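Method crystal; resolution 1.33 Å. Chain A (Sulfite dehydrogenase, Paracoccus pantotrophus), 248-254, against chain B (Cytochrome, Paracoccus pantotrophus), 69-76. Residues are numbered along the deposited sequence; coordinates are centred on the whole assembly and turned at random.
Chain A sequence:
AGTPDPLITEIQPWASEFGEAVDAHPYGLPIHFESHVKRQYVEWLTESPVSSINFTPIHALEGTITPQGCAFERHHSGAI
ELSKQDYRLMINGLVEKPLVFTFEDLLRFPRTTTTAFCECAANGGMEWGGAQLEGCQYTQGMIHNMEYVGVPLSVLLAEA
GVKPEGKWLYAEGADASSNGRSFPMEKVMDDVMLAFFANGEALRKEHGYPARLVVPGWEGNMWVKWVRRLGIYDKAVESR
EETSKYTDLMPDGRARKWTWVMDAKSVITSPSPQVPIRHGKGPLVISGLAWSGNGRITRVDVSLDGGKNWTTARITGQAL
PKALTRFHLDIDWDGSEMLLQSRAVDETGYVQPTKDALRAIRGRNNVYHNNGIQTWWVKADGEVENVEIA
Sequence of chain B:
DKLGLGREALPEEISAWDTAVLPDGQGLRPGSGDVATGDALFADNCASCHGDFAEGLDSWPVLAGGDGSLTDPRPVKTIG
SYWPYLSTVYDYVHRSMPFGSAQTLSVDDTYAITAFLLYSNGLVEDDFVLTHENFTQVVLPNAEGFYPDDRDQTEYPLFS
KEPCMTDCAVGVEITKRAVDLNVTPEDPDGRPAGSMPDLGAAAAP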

# COMPACT_ATOMS: atom_id res chain seq x y z
N ASP A 248 -8.78 -14.31 -28.99
CA ASP A 248 -7.47 -13.90 -29.51
C ASP A 248 -7.33 -14.44 -30.95
O ASP A 248 -7.10 -15.64 -31.16
CB ASP A 248 -6.35 -14.46 -28.63
CG ASP A 248 -6.58 -14.26 -27.15
OD1 ASP A 248 -7.37 -13.38 -26.77
OD2 ASP A 248 -5.96 -15.05 -26.37
N LEU A 249 -7.50 -13.57 -31.94
CA LEU A 249 -7.56 -13.97 -33.33
C LEU A 249 -6.19 -14.43 -33.80
O LEU A 249 -5.18 -13.76 -33.54
CB LEU A 249 -8.09 -12.82 -34.19
CG LEU A 249 -8.37 -13.08 -35.67
CD1 LEU A 249 -9.51 -14.06 -35.83
CD2 LEU A 249 -8.66 -11.79 -36.37
N MET A 250 -6.17 -15.58 -34.49
CA MET A 250 -4.95 -16.26 -34.94
C MET A 250 -4.81 -16.15 -36.46
O MET A 250 -5.73 -15.74 -37.14
CB MET A 250 -4.98 -17.70 -34.47
CG MET A 250 -5.05 -17.82 -32.96
SD MET A 250 -3.50 -17.40 -32.15
CE MET A 250 -2.49 -18.86 -32.49
N PRO A 251 -3.64 -16.55 -37.02
CA PRO A 251 -3.38 -16.33 -38.45
C PRO A 251 -4.38 -16.98 -39.40
O PRO A 251 -4.57 -16.44 -40.49
CB PRO A 251 -1.97 -16.89 -38.64
CG PRO A 251 -1.32 -16.63 -37.30
CD PRO A 251 -2.41 -16.94 -36.31
N ASP A 252 -4.96 -18.10 -39.01
CA ASP A 252 -5.93 -18.80 -39.88
C ASP A 252 -7.33 -18.23 -39.84
O ASP A 252 -8.18 -18.69 -40.59
CB ASP A 252 -5.96 -20.32 -39.62
CG ASP A 252 -6.49 -20.69 -38.25
OD1 ASP A 252 -6.61 -19.80 -37.38
OD2 ASP A 252 -6.76 -21.90 -38.05
N GLY A 253 -7.58 -17.22 -39.01
CA GLY A 253 -8.91 -16.64 -38.91
C GLY A 253 -9.78 -17.29 -37.85
O GLY A 253 -10.88 -16.84 -37.61
N ARG A 254 -9.27 -18.33 -37.21
CA ARG A 254 -9.87 -18.85 -36.00
C ARG A 254 -9.30 -18.06 -34.82
O ARG A 254 -8.29 -17.38 -34.97
CB ARG A 254 -9.61 -20.34 -35.84
CG ARG A 254 -10.28 -21.16 -36.93
CD ARG A 254 -10.17 -22.67 -36.68
NE ARG A 254 -8.79 -23.07 -36.43
CZ ARG A 254 -8.39 -24.02 -35.58
NH1 ARG A 254 -9.26 -24.71 -34.84
NH2 ARG A 254 -7.09 -24.28 -35.45
N SER B 69 -13.47 -11.26 -43.39
CA SER B 69 -12.31 -10.40 -43.17
C SER B 69 -11.34 -10.89 -42.11
O SER B 69 -10.39 -10.17 -41.80
CB SER B 69 -12.77 -9.00 -42.78
OG SER B 69 -13.25 -8.95 -41.45
N LEU B 70 -11.53 -12.09 -41.57
CA LEU B 70 -10.78 -12.46 -40.36
C LEU B 70 -9.33 -12.83 -40.66
O LEU B 70 -8.55 -12.97 -39.73
CB LEU B 70 -11.48 -13.60 -39.60
CG LEU B 70 -12.91 -13.30 -39.13
CD1 LEU B 70 -13.44 -14.49 -38.33
CD2 LEU B 70 -12.98 -12.02 -38.28
N THR B 71 -8.96 -12.93 -41.95
CA THR B 71 -7.55 -13.09 -42.32
C THR B 71 -7.00 -11.90 -43.11
O THR B 71 -5.91 -11.98 -43.69
CB THR B 71 -7.27 -14.41 -43.05
OG1 THR B 71 -8.02 -14.46 -44.26
CG2 THR B 71 -7.62 -15.61 -42.19
N ASP B 72 -7.74 -10.80 -43.11
CA ASP B 72 -7.27 -9.51 -43.65
C ASP B 72 -6.23 -8.85 -42.72
O ASP B 72 -6.18 -9.16 -41.53
CB ASP B 72 -8.45 -8.53 -43.83
CG ASP B 72 -9.40 -8.92 -44.94
OD1 ASP B 72 -9.15 -9.91 -45.66
OD2 ASP B 72 -10.41 -8.20 -45.10
N PRO B 73 -5.42 -7.91 -43.25
CA PRO B 73 -4.51 -7.18 -42.38
C PRO B 73 -5.24 -6.49 -41.19
O PRO B 73 -4.72 -6.48 -40.07
CB PRO B 73 -3.87 -6.16 -43.33
CG PRO B 73 -3.90 -6.85 -44.66
CD PRO B 73 -5.19 -7.63 -44.68
N ARG B 74 -6.44 -5.96 -41.42
CA ARG B 74 -7.21 -5.32 -40.39
C ARG B 74 -8.63 -5.89 -40.37
O ARG B 74 -9.54 -5.37 -41.01
CB ARG B 74 -7.20 -3.83 -40.67
CG ARG B 74 -7.76 -2.99 -39.59
CD ARG B 74 -7.59 -1.51 -39.96
NE ARG B 74 -7.96 -0.61 -38.89
CZ ARG B 74 -7.99 0.72 -39.00
NH1 ARG B 74 -7.67 1.30 -40.15
NH2 ARG B 74 -8.36 1.46 -37.96
N PRO B 75 -8.83 -6.97 -39.61
CA PRO B 75 -10.15 -7.59 -39.57
C PRO B 75 -11.25 -6.69 -39.02
O PRO B 75 -11.00 -5.82 -38.18
CB PRO B 75 -9.94 -8.78 -38.62
CG PRO B 75 -8.50 -9.13 -38.78
CD PRO B 75 -7.83 -7.78 -38.87
N VAL B 76 -12.46 -6.93 -39.51
CA VAL B 76 -13.65 -6.23 -39.04
C VAL B 76 -14.53 -7.27 -38.38
O VAL B 76 -15.12 -8.11 -39.06
CB VAL B 76 -14.36 -5.51 -40.22
CG1 VAL B 76 -15.68 -4.89 -39.78
CG2 VAL B 76 -13.44 -4.45 -40.85
O HOH W 1 -5.99 -13.71 -39.00

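The contact between the two stretches is small, burying 238 Å² when both sides are summed, and it brings together two type I beta turns, A:Met250 to A:Gly253 and B:Ser69 to B:Asp72. The backbones come closest where the CA atoms of A:Gly253 and B:Leu70 lie 4.8 Å apart. No direct hydrogen bond crosses between the stretches; they are held by packing of apolar groups, by methyl groups resting against backbone atoms, and by a bridging water.

The apolar packing centres on A:Leu249, a buried residue whose CA-to-CB bond points toward chain B. With chi1 in t and chi2 in p, both of its methyls lie near B:Leu70, and CD2 also meets B:Pro75. CD2 lies 3.6 Å from CG of B:Pro75 and also 3.6 Å from the carbonyl O of B:Leu70, whereas CD1 sits 4.3 Å from CB of B:Leu70, a looser approach. The two partners of the leucine are five positions apart in sequence and adjacent in space. B:Pro75, whose CA-to-CB bond points toward chain A, suits its place by offering a compact, apolar ring.

A second group of contacts sets side-chain methyls of chain B against the backbone of the chain A turn. B:Leu70, in the m,t rotamer, has its CA-to-CB bond pointing toward chain A and places CD1 3.5 Å from the O of A:Gly253. B:Thr71 leaves its backbone sideways, and its CG2 rests on the turn, 3.5 Å from the O of A:Asp252, 3.6 Å from the O of A:Pro251 and 3.6 Å from the N of A:Gly253. These are van der Waals contacts, in which the methyl covers the peptide surface while the amide of A:Gly253 is already engaged within its own turn, its N donating to the O of A:Met250 at 3.0 Å.

Glycine is well suited to position 253 on two counts. Its phi/psi of 91/-4° would jam a CB against the carbonyl O of the preceding residue, and an ideal CB would also point toward chain B and clash with CG2 of B:Thr71 at 3.0 Å. The absence of a side chain lets the two turns approach closely.

The polar link is water 1, whose O lies 2.8 Å from the O of A:Met250 and 2.8 Å from the O of B:Leu70, within bridging reach of a carbonyl on each chain. Both carbonyls are acceptors and could not hydrogen-bond to each other.

Internal bonds help define the shapes that meet. In chain A, the CA-to-CB bonds of A:Asp252 and A:Arg254 point away from the partner, and their side chains form a salt bridge, NE of A:Arg254 to OD2 of A:Asp252 at 2.8 Å; OD1 of A:Asp252 accepts from the N of A:Arg254 at 3.0 Å. In chain B, the N of B:Asp72 donates to the O of B:Ser69 at 3.0 Å, closing the turn, and the N of B:Val76 donates to OG of B:Ser69 at 2.9 Å, tying the segment after B:Pro75 back to the start of that turn.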